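Local coordinates for protein putative alpha-L-fucosidase (Bacteroides thetaiotaomicron, PDB 3EYP) that probably hydrolyses alpha-L-fucosyl linkages as a family 29 glycoside hydrolase, with an F5/8 type C domain joined to its catalytic barrel, at residues 346-351 with 355-360; 383-386 with 392-395; 435-440 with 449-454. All coordinates share one frame; numbering follows the deposited sequence.

Interaction 1: 346-351 with 355-360; sequences EKMLDN and TYFAGK
Met348 and Phe357 run out together, flank against flank, and the methionine can be followed outward atom by atom. Its first torsion sets CG anti to the carbonyl carbon (chi1 -73°), which brings CG to 3.6 Å from CB of Phe357. One step on, SD passes the same CB at 4.0 Å and stands 5.2 Å from the centroid of the Phe357 ring, oblique to it, in a Met-aromatic contact. The chain then bends at chi3 (-92°), and this bend brings CE against the root of the ring, 3.6 Å from CD2 of Phe357 and nearly as close to CG, again obliquely. A flexible, polarisable thioether suits this place because it can follow the phenylalanine from CB on to the first ring atoms. On the other flank of the 3-10 turn, CB of Lys347 rests 3.6 Å from backbone atom C of Tyr356, and its aliphatic CD crosses near CB of Thr355. The lysine tip leads away, so that NZ bonds Ser344 OG and Ala341 O. A polar link joins the remaining pair: Thr355 OG1 donates to Asp350 OD2 over 2.7 Å, and OD2 accepts with its syn lone pair, the one on the side of OD1. Asp350 OD1 accepts from the backbone N of Glu352, so each carboxylate oxygen has an N-H or O-H to meet within this short connection. Threonine, small and able to donate, fits where the chain returns so soon after the aspartate. The turn belongs to the loop between strands 332-335 and 357-358. It lays Met348 inward against Ile448 and Phe451 of strand 447-454 and Ile368 of strand 366-372, while 357-358 forms the edge of its sheet beside strand 447-454.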
ATOM      1  N   GLU A 346      26.977   5.877 -11.235  1.00 50.95           N
ATOM      2  CA  GLU A 346      26.789   4.569 -11.870  1.00 51.78           C
ATOM      3  C   GLU A 346      25.995   3.606 -10.965  1.00 51.12           C
ATOM      4  O   GLU A 346      25.382   2.653 -11.426  1.00 49.81           O
ATOM      5  CB  GLU A 346      28.124   3.910 -12.252  1.00 52.67           C
ATOM      6  CG  GLU A 346      28.730   4.532 -13.486  1.00 54.23           C
ATOM      7  CD  GLU A 346      29.613   5.708 -13.152  1.00 58.04           C
ATOM      8  OE1 GLU A 346      29.720   6.013 -11.934  1.00 59.27           O
ATOM      9  OE2 GLU A 346      30.189   6.319 -14.110  1.00 60.49           O
ATOM     10  N   LYS A 347      26.007   3.883  -9.676  1.00 49.90           N
ATOM     11  CA  LYS A 347      25.251   3.050  -8.738  1.00 50.78           C
ATOM     12  C   LYS A 347      23.737   3.008  -9.041  1.00 50.19           C
ATOM     13  O   LYS A 347      23.097   2.005  -8.778  1.00 51.95           O
ATOM     14  CB  LYS A 347      25.485   3.497  -7.310  1.00 50.36           C
ATOM     15  CG  LYS A 347      26.908   3.486  -7.008  1.00 52.99           C
ATOM     16  CD  LYS A 347      27.491   2.104  -7.131  1.00 55.26           C
ATOM     17  CE  LYS A 347      28.787   2.017  -6.348  1.00 57.47           C
ATOM     18  NZ  LYS A 347      29.926   2.350  -7.214  1.00 57.91           N
ATOM     19  N   MET A 348      23.209   4.083  -9.619  1.00 48.29           N
ATOM     20  CA  MET A 348      21.755   4.221  -9.877  1.00 48.91           C
ATOM     21  C   MET A 348      21.288   3.191 -10.904  1.00 49.59           C
ATOM     22  O   MET A 348      20.065   2.972 -11.156  1.00 49.86           O
ATOM     23  CB  MET A 348      21.419   5.640 -10.388  1.00 48.38           C
ATOM     24  CG  MET A 348      21.501   6.786  -9.288  1.00 46.58           C
ATOM     25  SD  MET A 348      20.958   8.454  -9.802  1.00 35.13           S
ATOM     26  CE  MET A 348      22.486   9.272 -10.390  1.00 45.32           C
ATOM     27  N   LEU A 349      22.292   2.567 -11.496  1.00 49.71           N
ATOM     28  CA  LEU A 349      22.108   1.734 -12.693  1.00 50.73           C
ATOM     29  C   LEU A 349      22.434   0.283 -12.501  1.00 51.16           C
ATOM     30  O   LEU A 349      22.244  -0.516 -13.407  1.00 50.66           O
ATOM     31  CB  LEU A 349      22.973   2.232 -13.848  1.00 50.46           C
ATOM     32  CG  LEU A 349      22.754   3.636 -14.356  1.00 50.63           C
ATOM     33  CD1 LEU A 349      23.626   3.938 -15.573  1.00 49.04           C
ATOM     34  CD2 LEU A 349      21.267   3.768 -14.680  1.00 52.93           C
ATOM     35  N   ASP A 350      22.918  -0.027 -11.321  1.00 51.80           N
ATOM     36  CA  ASP A 350      23.534  -1.316 -11.043  1.00 53.54           C
ATOM     37  C   ASP A 350      22.610  -2.397 -10.523  1.00 54.90           C
ATOM     38  O   ASP A 350      23.035  -3.506 -10.226  1.00 54.93           O
ATOM     39  CB  ASP A 350      24.731  -1.161 -10.111  1.00 53.08           C
ATOM     40  CG  ASP A 350      24.334  -0.874  -8.677  1.00 54.85           C
ATOM     41  OD1 ASP A 350      23.131  -0.945  -8.373  1.00 54.73           O
ATOM     42  OD2 ASP A 350      25.234  -0.575  -7.853  1.00 53.09           O
ATOM     43  N   ASN A 351      21.350  -2.074 -10.394  1.00 56.62           N
ATOM     44  CA  ASN A 351      20.390  -3.074  -9.920  1.00 58.96           C
ATOM     45  C   ASN A 351      20.743  -3.718  -8.582  1.00 59.54           C
ATOM     46  O   ASN A 351      20.279  -4.810  -8.272  1.00 59.91           O
ATOM     47  CB  ASN A 351      20.283  -4.194 -10.940  1.00 59.16           C
ATOM     48  CG  ASN A 351      19.600  -3.754 -12.212  1.00 62.61           C
ATOM     49  OD1 ASN A 351      19.958  -4.189 -13.310  1.00 70.73           O
ATOM     50  ND2 ASN A 351      18.626  -2.876 -12.085  1.00 66.31           N
ATOM     51  N   THR A 355      23.150  -0.208  -2.837  1.00 53.90           N
ATOM     52  CA  THR A 355      24.008   0.896  -3.310  1.00 51.29           C
ATOM     53  C   THR A 355      23.186   2.096  -3.772  1.00 49.46           C
ATOM     54  O   THR A 355      22.013   1.991  -4.118  1.00 47.88           O
ATOM     55  CB  THR A 355      24.882   0.463  -4.452  1.00 51.01           C
ATOM     56  OG1 THR A 355      24.049  -0.013  -5.504  1.00 47.69           O
ATOM     57  CG2 THR A 355      25.805  -0.672  -3.994  1.00 51.99           C
ATOM     58  N   TYR A 356      23.848   3.238  -3.746  1.00 48.26           N
ATOM     59  CA  TYR A 356      23.262   4.478  -4.246  1.00 47.49           C
ATOM     60  C   TYR A 356      24.264   5.525  -4.637  1.00 47.03           C
ATOM     61  O   TYR A 356      25.373   5.549  -4.131  1.00 48.21           O
ATOM     62  CB  TYR A 356      22.327   5.038  -3.176  1.00 47.83           C
ATOM     63  CG  TYR A 356      22.906   5.174  -1.807  1.00 46.59           C
ATOM     64  CD1 TYR A 356      23.367   6.402  -1.366  1.00 46.47           C
ATOM     65  CD2 TYR A 356      22.961   4.108  -0.934  1.00 50.74           C
ATOM     66  CE1 TYR A 356      23.847   6.574  -0.121  1.00 45.09           C
ATOM     67  CE2 TYR A 356      23.460   4.279   0.351  1.00 47.74           C
ATOM     68  CZ  TYR A 356      23.917   5.527   0.721  1.00 49.68           C
ATOM     69  OH  TYR A 356      24.429   5.772   1.952  1.00 48.05           O
ATOM     70  N   PHE A 357      23.835   6.375  -5.570  1.00 46.36           N
ATOM     71  CA  PHE A 357      24.452   7.683  -5.811  1.00 45.96           C
ATOM     72  C   PHE A 357      24.235   8.643  -4.638  1.00 46.55           C
ATOM     73  O   PHE A 357      23.146   8.716  -4.070  1.00 44.67           O
ATOM     74  CB  PHE A 357      23.903   8.323  -7.084  1.00 46.25           C
ATOM     75  CG  PHE A 357      24.290   9.766  -7.238  1.00 46.73           C
ATOM     76  CD1 PHE A 357      25.636  10.129  -7.352  1.00 45.26           C
ATOM     77  CD2 PHE A 357      23.322  10.769  -7.192  1.00 45.74           C
ATOM     78  CE1 PHE A 357      25.981  11.446  -7.459  1.00 47.24           C
ATOM     79  CE2 PHE A 357      23.656  12.065  -7.278  1.00 46.88           C
ATOM     80  CZ  PHE A 357      24.988  12.428  -7.416  1.00 48.26           C
ATOM     81  N   ALA A 358      25.270   9.411  -4.296  1.00 45.74           N
ATOM     82  CA  ALA A 358      25.091  10.511  -3.332  1.00 46.30           C
ATOM     83  C   ALA A 358      25.979  11.671  -3.664  1.00 46.66           C
ATOM     84  O   ALA A 358      27.047  11.508  -4.281  1.00 48.11           O
ATOM     85  CB  ALA A 358      25.351  10.075  -1.877  1.00 45.45           C
ATOM     86  N   GLY A 359      25.504  12.806  -3.205  1.00 45.33           N
ATOM     87  CA  GLY A 359      26.175  14.084  -3.245  1.00 44.62           C
ATOM     88  C   GLY A 359      26.944  14.390  -1.987  1.00 44.47           C
ATOM     89  O   GLY A 359      27.017  13.613  -1.042  1.00 44.16           O
ATOM     90  N   LYS A 360      27.663  15.498  -2.075  1.00 45.78           N
ATOM     91  CA  LYS A 360      28.512  15.955  -0.988  1.00 45.79           C
ATOM     92  C   LYS A 360      27.672  16.676   0.067  1.00 46.23           C
ATOM     93  O   LYS A 360      26.678  17.326  -0.257  1.00 46.20           O
ATOM     94  CB  LYS A 360      29.612  16.901  -1.540  1.00 46.48           C
ATOM     95  CG  LYS A 360      30.557  16.223  -2.498  1.00 48.55           C
ATOM     96  CD  LYS A 360      31.576  17.214  -3.074  1.00 49.42           C
ATOM     97  CE  LYS A 360      32.399  16.556  -4.149  1.00 53.08           C
ATOM     98  NZ  LYS A 360      33.149  17.559  -4.916  1.00 52.24           N
TER

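Interaction 2: 383-386 with 392-395; sequences IEEV and RTTK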
ATOM      1  N   ILE A 383      12.436   6.587 -10.321  1.00 43.06           N
ATOM      2  CA  ILE A 383      13.488   7.060  -9.463  1.00 43.44           C
ATOM      3  C   ILE A 383      13.147   6.659  -8.021  1.00 44.04           C
ATOM      4  O   ILE A 383      11.988   6.712  -7.617  1.00 43.32           O
ATOM      5  CB  ILE A 383      13.665   8.612  -9.662  1.00 44.06           C
ATOM      6  CG1 ILE A 383      14.927   9.135  -8.978  1.00 44.54           C
ATOM      7  CG2 ILE A 383      12.456   9.440  -9.179  1.00 43.92           C
ATOM      8  CD1 ILE A 383      15.287  10.499  -9.518  1.00 42.51           C
ATOM      9  N   GLU A 384      14.167   6.198  -7.311  1.00 44.56           N
ATOM     10  CA  GLU A 384      14.065   5.673  -5.925  1.00 45.23           C
ATOM     11  C   GLU A 384      15.109   6.256  -5.002  1.00 44.93           C
ATOM     12  O   GLU A 384      16.299   6.195  -5.251  1.00 46.15           O
ATOM     13  CB  GLU A 384      14.193   4.140  -5.906  1.00 45.67           C
ATOM     14  CG  GLU A 384      13.158   3.441  -6.764  1.00 46.23           C
ATOM     15  CD  GLU A 384      13.409   1.945  -6.920  1.00 51.99           C
ATOM     16  OE1 GLU A 384      14.474   1.431  -6.525  1.00 50.69           O
ATOM     17  OE2 GLU A 384      12.523   1.257  -7.447  1.00 56.12           O
ATOM     18  N   GLU A 385      14.620   6.818  -3.914  1.00 43.81           N
ATOM     19  CA  GLU A 385      15.427   7.440  -2.874  1.00 42.63           C
ATOM     20  C   GLU A 385      15.791   6.439  -1.790  1.00 43.29           C
ATOM     21  O   GLU A 385      15.123   5.393  -1.592  1.00 43.59           O
ATOM     22  CB  GLU A 385      14.640   8.639  -2.270  1.00 42.85           C
ATOM     23  CG  GLU A 385      15.481   9.741  -1.735  1.00 43.05           C
ATOM     24  CD  GLU A 385      14.678  11.044  -1.495  1.00 43.13           C
ATOM     25  OE1 GLU A 385      13.414  10.974  -1.429  1.00 43.86           O
ATOM     26  OE2 GLU A 385      15.322  12.126  -1.360  1.00 41.13           O
ATOM     27  N   VAL A 386      16.907   6.737  -1.126  1.00 41.71           N
ATOM     28  CA  VAL A 386      17.350   5.969   0.034  1.00 41.05           C
ATOM     29  C   VAL A 386      16.513   6.427   1.227  1.00 40.50           C
ATOM     30  O   VAL A 386      16.853   7.328   1.913  1.00 38.14           O
ATOM     31  CB  VAL A 386      18.902   6.178   0.322  1.00 42.32           C
ATOM     32  CG1 VAL A 386      19.359   5.353   1.538  1.00 42.59           C
ATOM     33  CG2 VAL A 386      19.731   5.787  -0.923  1.00 42.14           C
ATOM     34  N   ARG A 392      15.018  13.772   1.028  1.00 43.02           N
ATOM     35  CA  ARG A 392      16.186  14.671   0.861  1.00 42.43           C
ATOM     36  C   ARG A 392      16.008  15.602  -0.296  1.00 42.07           C
ATOM     37  O   ARG A 392      16.113  16.795  -0.177  1.00 42.16           O
ATOM     38  CB  ARG A 392      17.454  13.829   0.659  1.00 42.64           C
ATOM     39  CG  ARG A 392      17.710  12.929   1.822  1.00 44.20           C
ATOM     40  CD  ARG A 392      18.861  11.994   1.595  1.00 45.66           C
ATOM     41  NE  ARG A 392      20.147  12.636   1.799  1.00 45.50           N
ATOM     42  CZ  ARG A 392      20.727  12.846   2.973  1.00 45.75           C
ATOM     43  NH1 ARG A 392      21.898  13.455   3.006  1.00 48.16           N
ATOM     44  NH2 ARG A 392      20.139  12.507   4.107  1.00 45.87           N
ATOM     45  N   THR A 393      15.786  15.010  -1.446  1.00 41.97           N
ATOM     46  CA  THR A 393      15.488  15.778  -2.695  1.00 42.32           C
ATOM     47  C   THR A 393      14.051  16.274  -2.721  1.00 42.02           C
ATOM     48  O   THR A 393      13.110  15.562  -2.329  1.00 41.08           O
ATOM     49  CB  THR A 393      15.817  14.929  -3.947  1.00 42.18           C
ATOM     50  OG1 THR A 393      17.235  14.604  -3.906  1.00 44.35           O
ATOM     51  CG2 THR A 393      15.421  15.660  -5.217  1.00 44.30           C
ATOM     52  N   THR A 394      13.893  17.532  -3.157  1.00 42.26           N
ATOM     53  CA  THR A 394      12.594  18.173  -3.176  1.00 42.70           C
ATOM     54  C   THR A 394      12.217  18.835  -4.467  1.00 42.94           C
ATOM     55  O   THR A 394      11.109  19.340  -4.596  1.00 41.53           O
ATOM     56  CB  THR A 394      12.425  19.227  -2.053  1.00 44.62           C
ATOM     57  OG1 THR A 394      13.430  20.252  -2.186  1.00 45.31           O
ATOM     58  CG2 THR A 394      12.500  18.588  -0.672  1.00 42.50           C
ATOM     59  N   LYS A 395      13.123  18.812  -5.432  1.00 41.58           N
ATOM     60  CA  LYS A 395      12.758  19.227  -6.786  1.00 43.57           C
ATOM     61  C   LYS A 395      13.661  18.529  -7.768  1.00 42.69           C
ATOM     62  O   LYS A 395      14.867  18.409  -7.521  1.00 44.33           O
ATOM     63  CB  LYS A 395      12.849  20.771  -6.877  1.00 43.97           C
ATOM     64  CG  LYS A 395      12.425  21.342  -8.189  1.00 48.56           C
ATOM     65  CD  LYS A 395      12.531  22.867  -8.156  1.00 52.58           C
ATOM     66  CE  LYS A 395      12.377  23.446  -9.563  1.00 55.25           C
ATOM     67  NZ  LYS A 395      12.908  24.872  -9.589  1.00 58.40           N
TER
HETATM   68  O   HOH W   1      11.916  13.015  -1.653  1.00 37.94           O
HETATM   69  O   HOH W   2      17.796  12.381  -2.763  1.00 42.88           O
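Between the two sheets of the beta-sandwich of the F5/8 type C domain, the buried carboxylate of Glu385, at the end of strand 380-385, holds the N-H groups of Arg392 and Thr393, where strand 393-401 begins. Its OE2 accepts both of these successive main-chain groups. Arg392 N lies 2.9 Å from OE2 of Glu385, and its N-H reaches that oxygen from 45° above the carboxylate plane. Thr393 N, also 2.9 Å from Glu385 OE2, approaches nearly along the C-O axis and makes the straighter bond, at 162°. CG stands anti to the backbone N of Glu385 (chi1 -151°) and the chain stays extended beyond it, which carries the carboxylate across to the second sheet. Glutamate has the length this requires, and its charge is probably eased by the several donors around it. Two waters widen the grip. One donates to Glu385 OE1 and to Thr393 O; the other gives its hydrogens to OE2 of Glu385, at 2.9 Å, and to OG1 of Thr393, at 2.6 Å. OE1 also takes the backbone N-H of Gly420, so both oxygens are well supplied within the protein interior. Arg392 bonds through its main chain; its guanidinium makes no contact with the carboxylate, NE being 5.8 Å from Glu385 OE2 and bonded to Cys445 O. The contact thus ties together two strands of different antiparallel sheets, with strand 380-385 lying between 447-454 and 423-432, and strand 393-401 between 434-442 and 408-409, where Thr393 packs on Ile439.

Interaction 3: 435-440 with 449-454; sequences VRLRIQ and HTFGVY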
ATOM      1  N   VAL A 435      20.306  11.432 -21.793  1.00 50.27           N
ATOM      2  CA  VAL A 435      19.306  11.739 -20.773  1.00 48.73           C
ATOM      3  C   VAL A 435      19.968  12.438 -19.619  1.00 48.17           C
ATOM      4  O   VAL A 435      20.985  11.973 -19.079  1.00 49.20           O
ATOM      5  CB  VAL A 435      18.620  10.449 -20.204  1.00 48.27           C
ATOM      6  CG1 VAL A 435      17.617  10.798 -19.011  1.00 46.82           C
ATOM      7  CG2 VAL A 435      17.950   9.641 -21.305  1.00 47.26           C
ATOM      8  N   ARG A 436      19.351  13.531 -19.225  1.00 48.19           N
ATOM      9  CA  ARG A 436      19.791  14.291 -18.059  1.00 48.67           C
ATOM     10  C   ARG A 436      18.829  14.244 -16.874  1.00 47.69           C
ATOM     11  O   ARG A 436      17.642  14.563 -16.996  1.00 48.94           O
ATOM     12  CB  ARG A 436      20.060  15.764 -18.416  1.00 48.76           C
ATOM     13  CG  ARG A 436      20.578  16.537 -17.232  1.00 49.90           C
ATOM     14  CD  ARG A 436      21.285  17.824 -17.594  1.00 53.76           C
ATOM     15  NE  ARG A 436      20.384  18.881 -18.019  1.00 54.10           N
ATOM     16  CZ  ARG A 436      20.729  20.174 -18.020  1.00 53.71           C
ATOM     17  NH1 ARG A 436      19.882  21.101 -18.421  1.00 51.82           N
ATOM     18  NH2 ARG A 436      21.918  20.540 -17.569  1.00 53.83           N
ATOM     19  N   LEU A 437      19.395  13.899 -15.726  1.00 46.58           N
ATOM     20  CA  LEU A 437      18.682  13.964 -14.436  1.00 45.21           C
ATOM     21  C   LEU A 437      19.193  15.160 -13.655  1.00 45.85           C
ATOM     22  O   LEU A 437      20.372  15.223 -13.279  1.00 46.31           O
ATOM     23  CB  LEU A 437      18.890  12.689 -13.639  1.00 45.14           C
ATOM     24  CG  LEU A 437      18.332  12.690 -12.219  1.00 43.75           C
ATOM     25  CD1 LEU A 437      16.773  12.941 -12.218  1.00 43.25           C
ATOM     26  CD2 LEU A 437      18.726  11.380 -11.526  1.00 44.00           C
ATOM     27  N   ARG A 438      18.290  16.135 -13.463  1.00 45.09           N
ATOM     28  CA  ARG A 438      18.557  17.330 -12.672  1.00 45.92           C
ATOM     29  C   ARG A 438      17.932  17.224 -11.277  1.00 44.61           C
ATOM     30  O   ARG A 438      16.705  17.221 -11.130  1.00 45.48           O
ATOM     31  CB  ARG A 438      17.994  18.585 -13.358  1.00 46.03           C
ATOM     32  CG  ARG A 438      18.329  18.757 -14.880  1.00 49.70           C
ATOM     33  CD  ARG A 438      18.291  20.252 -15.267  1.00 52.03           C
ATOM     34  NE  ARG A 438      19.521  20.884 -14.779  1.00 59.25           N
ATOM     35  CZ  ARG A 438      19.844  22.177 -14.922  1.00 63.01           C
ATOM     36  NH1 ARG A 438      21.016  22.622 -14.456  1.00 63.81           N
ATOM     37  NH2 ARG A 438      19.007  23.028 -15.488  1.00 62.20           N
ATOM     38  N   ILE A 439      18.801  17.135 -10.272  1.00 43.02           N
ATOM     39  CA  ILE A 439      18.440  17.296  -8.854  1.00 41.55           C
ATOM     40  C   ILE A 439      18.567  18.761  -8.587  1.00 42.98           C
ATOM     41  O   ILE A 439      19.680  19.315  -8.573  1.00 42.82           O
ATOM     42  CB  ILE A 439      19.360  16.479  -7.879  1.00 41.50           C
ATOM     43  CG1 ILE A 439      19.316  15.009  -8.207  1.00 40.72           C
ATOM     44  CG2 ILE A 439      18.969  16.697  -6.356  1.00 36.43           C
ATOM     45  CD1 ILE A 439      17.960  14.510  -8.508  1.00 41.57           C
ATOM     46  N   GLN A 440      17.417  19.415  -8.460  1.00 43.33           N
ATOM     47  CA  GLN A 440      17.330  20.884  -8.457  1.00 43.81           C
ATOM     48  C   GLN A 440      17.262  21.551  -7.116  1.00 44.20           C
ATOM     49  O   GLN A 440      17.673  22.674  -6.955  1.00 46.57           O
ATOM     50  CB  GLN A 440      16.149  21.325  -9.318  1.00 43.65           C
ATOM     51  CG  GLN A 440      16.443  21.030 -10.741  1.00 45.51           C
ATOM     52  CD  GLN A 440      15.238  21.023 -11.627  1.00 50.48           C
ATOM     53  OE1 GLN A 440      14.297  20.244 -11.437  1.00 50.43           O
ATOM     54  NE2 GLN A 440      15.293  21.850 -12.662  1.00 50.41           N
ATOM     55  N   HIS A 449      18.898   5.525  -5.015  1.00 44.76           N
ATOM     56  CA  HIS A 449      19.171   4.105  -5.208  1.00 45.82           C
ATOM     57  C   HIS A 449      19.149   3.765  -6.683  1.00 46.18           C
ATOM     58  O   HIS A 449      19.995   3.045  -7.194  1.00 48.35           O
ATOM     59  CB  HIS A 449      18.119   3.204  -4.506  1.00 45.58           C
ATOM     60  CG  HIS A 449      18.459   2.840  -3.104  1.00 46.16           C
ATOM     61  ND1 HIS A 449      19.617   2.156  -2.778  1.00 49.72           N
ATOM     62  CD2 HIS A 449      17.758   2.967  -1.949  1.00 49.39           C
ATOM     63  CE1 HIS A 449      19.649   1.952  -1.470  1.00 50.89           C
ATOM     64  NE2 HIS A 449      18.524   2.412  -0.947  1.00 51.63           N
ATOM     65  N   THR A 450      18.159   4.319  -7.340  1.00 45.58           N
ATOM     66  CA  THR A 450      17.783   3.887  -8.665  1.00 46.14           C
ATOM     67  C   THR A 450      17.335   5.006  -9.528  1.00 45.32           C
ATOM     68  O   THR A 450      16.593   5.884  -9.104  1.00 46.10           O
ATOM     69  CB  THR A 450      16.608   2.814  -8.589  1.00 45.27           C
ATOM     70  OG1 THR A 450      16.986   1.755  -7.684  1.00 48.23           O
ATOM     71  CG2 THR A 450      16.276   2.261  -9.964  1.00 47.17           C
ATOM     72  N   PHE A 451      17.779   4.951 -10.775  1.00 45.63           N
ATOM     73  CA  PHE A 451      17.218   5.802 -11.832  1.00 44.85           C
ATOM     74  C   PHE A 451      17.181   5.027 -13.137  1.00 44.83           C
ATOM     75  O   PHE A 451      18.135   4.365 -13.482  1.00 46.32           O
ATOM     76  CB  PHE A 451      17.973   7.124 -12.007  1.00 45.25           C
ATOM     77  CG  PHE A 451      17.369   8.029 -13.069  1.00 45.52           C
ATOM     78  CD1 PHE A 451      16.121   8.604 -12.885  1.00 44.81           C
ATOM     79  CD2 PHE A 451      18.068   8.321 -14.247  1.00 47.81           C
ATOM     80  CE1 PHE A 451      15.600   9.415 -13.841  1.00 46.34           C
ATOM     81  CE2 PHE A 451      17.544   9.130 -15.211  1.00 46.67           C
ATOM     82  CZ  PHE A 451      16.326   9.683 -15.036  1.00 45.93           C
ATOM     83  N   GLY A 452      16.043   5.052 -13.807  1.00 43.65           N
ATOM     84  CA  GLY A 452      15.866   4.335 -15.043  1.00 44.08           C
ATOM     85  C   GLY A 452      14.820   4.919 -15.966  1.00 44.21           C
ATOM     86  O   GLY A 452      13.989   5.731 -15.590  1.00 42.91           O
ATOM     87  N   VAL A 453      14.955   4.561 -17.224  1.00 45.74           N
ATOM     88  CA  VAL A 453      13.904   4.824 -18.188  1.00 45.18           C
ATOM     89  C   VAL A 453      13.567   3.500 -18.846  1.00 46.13           C
ATOM     90  O   VAL A 453      14.376   2.540 -18.922  1.00 47.13           O
ATOM     91  CB  VAL A 453      14.301   5.866 -19.186  1.00 45.91           C
ATOM     92  CG1 VAL A 453      14.799   7.145 -18.464  1.00 45.47           C
ATOM     93  CG2 VAL A 453      15.380   5.273 -20.180  1.00 44.82           C
ATOM     94  N   TYR A 454      12.352   3.451 -19.317  1.00 46.27           N
ATOM     95  CA  TYR A 454      11.777   2.174 -19.700  1.00 46.33           C
ATOM     96  C   TYR A 454      10.753   2.322 -20.812  1.00 47.05           C
ATOM     97  O   TYR A 454      10.256   3.414 -21.145  1.00 45.72           O
ATOM     98  CB  TYR A 454      11.118   1.509 -18.476  1.00 46.91           C
ATOM     99  CG  TYR A 454      11.949   1.554 -17.185  1.00 46.60           C
ATOM    100  CD1 TYR A 454      12.780   0.497 -16.848  1.00 47.51           C
ATOM    101  CD2 TYR A 454      11.886   2.642 -16.316  1.00 45.66           C
ATOM    102  CE1 TYR A 454      13.576   0.507 -15.696  1.00 47.77           C
ATOM    103  CE2 TYR A 454      12.680   2.690 -15.159  1.00 45.62           C
ATOM    104  CZ  TYR A 454      13.524   1.611 -14.847  1.00 45.21           C
ATOM    105  OH  TYR A 454      14.295   1.602 -13.711  1.00 45.20           O
TER
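The Phe451 ring has Leu437 over one face and Val435 at its edge. CD2 of Leu437 stands 4.0 Å from the ring centroid of Phe451, only 15° off the normal, in a CH-pi contact. The leucine fits further round the ring, with its CB 4.1 Å from CE2 and its CD1 4.1 Å from CE1 of Phe451, the two side chains, coming from facing strands, overlapping as they pass. Near the ring plane, CG1 of Val435 meets CE2 of Phe451 at 4.2 Å. With CG anti to the backbone N (chi1 -178°), Phe451 reaches into the interior between the two sheets, where its breadth serves both aliphatic neighbours. Branched side chains suit the facing strand, since each offers methyl groups to a flat surface. An alanine in place of Phe451 would remove the ring and is likely to open a gap beneath Leu437 and beside Val435. The three residues are buried between the two antiparallel sheets of a beta-sandwich: strand 434-442 runs between 366-372 and 393-401 in one, and strand 447-454 between 357-358 and 380-385 in the other, with Ile383 and Phe370 closing round the ring.

All three contacts lie in the F5/8 type C domain, but at different depths. Interactions 2 and 3 are buried and both bridge the two sheets, one through a hydrated carboxylate gripping main-chain N-H groups, the other through apolar side chains alone. Interaction 1 is partly buried and closes a short loop at the edge strand, mixing an outward polar link with a sulfur-aromatic contact. The pieces also touch: Met348 O meets Phe451 N at 3.0 Å, probably hydrogen-bonded, so the loop of interaction 1 is fastened to the strand of interaction 3. Strands 380-385 and 447-454 are neighbours, placing 383-386 beside 449-454, while Val386 packs on Tyr356.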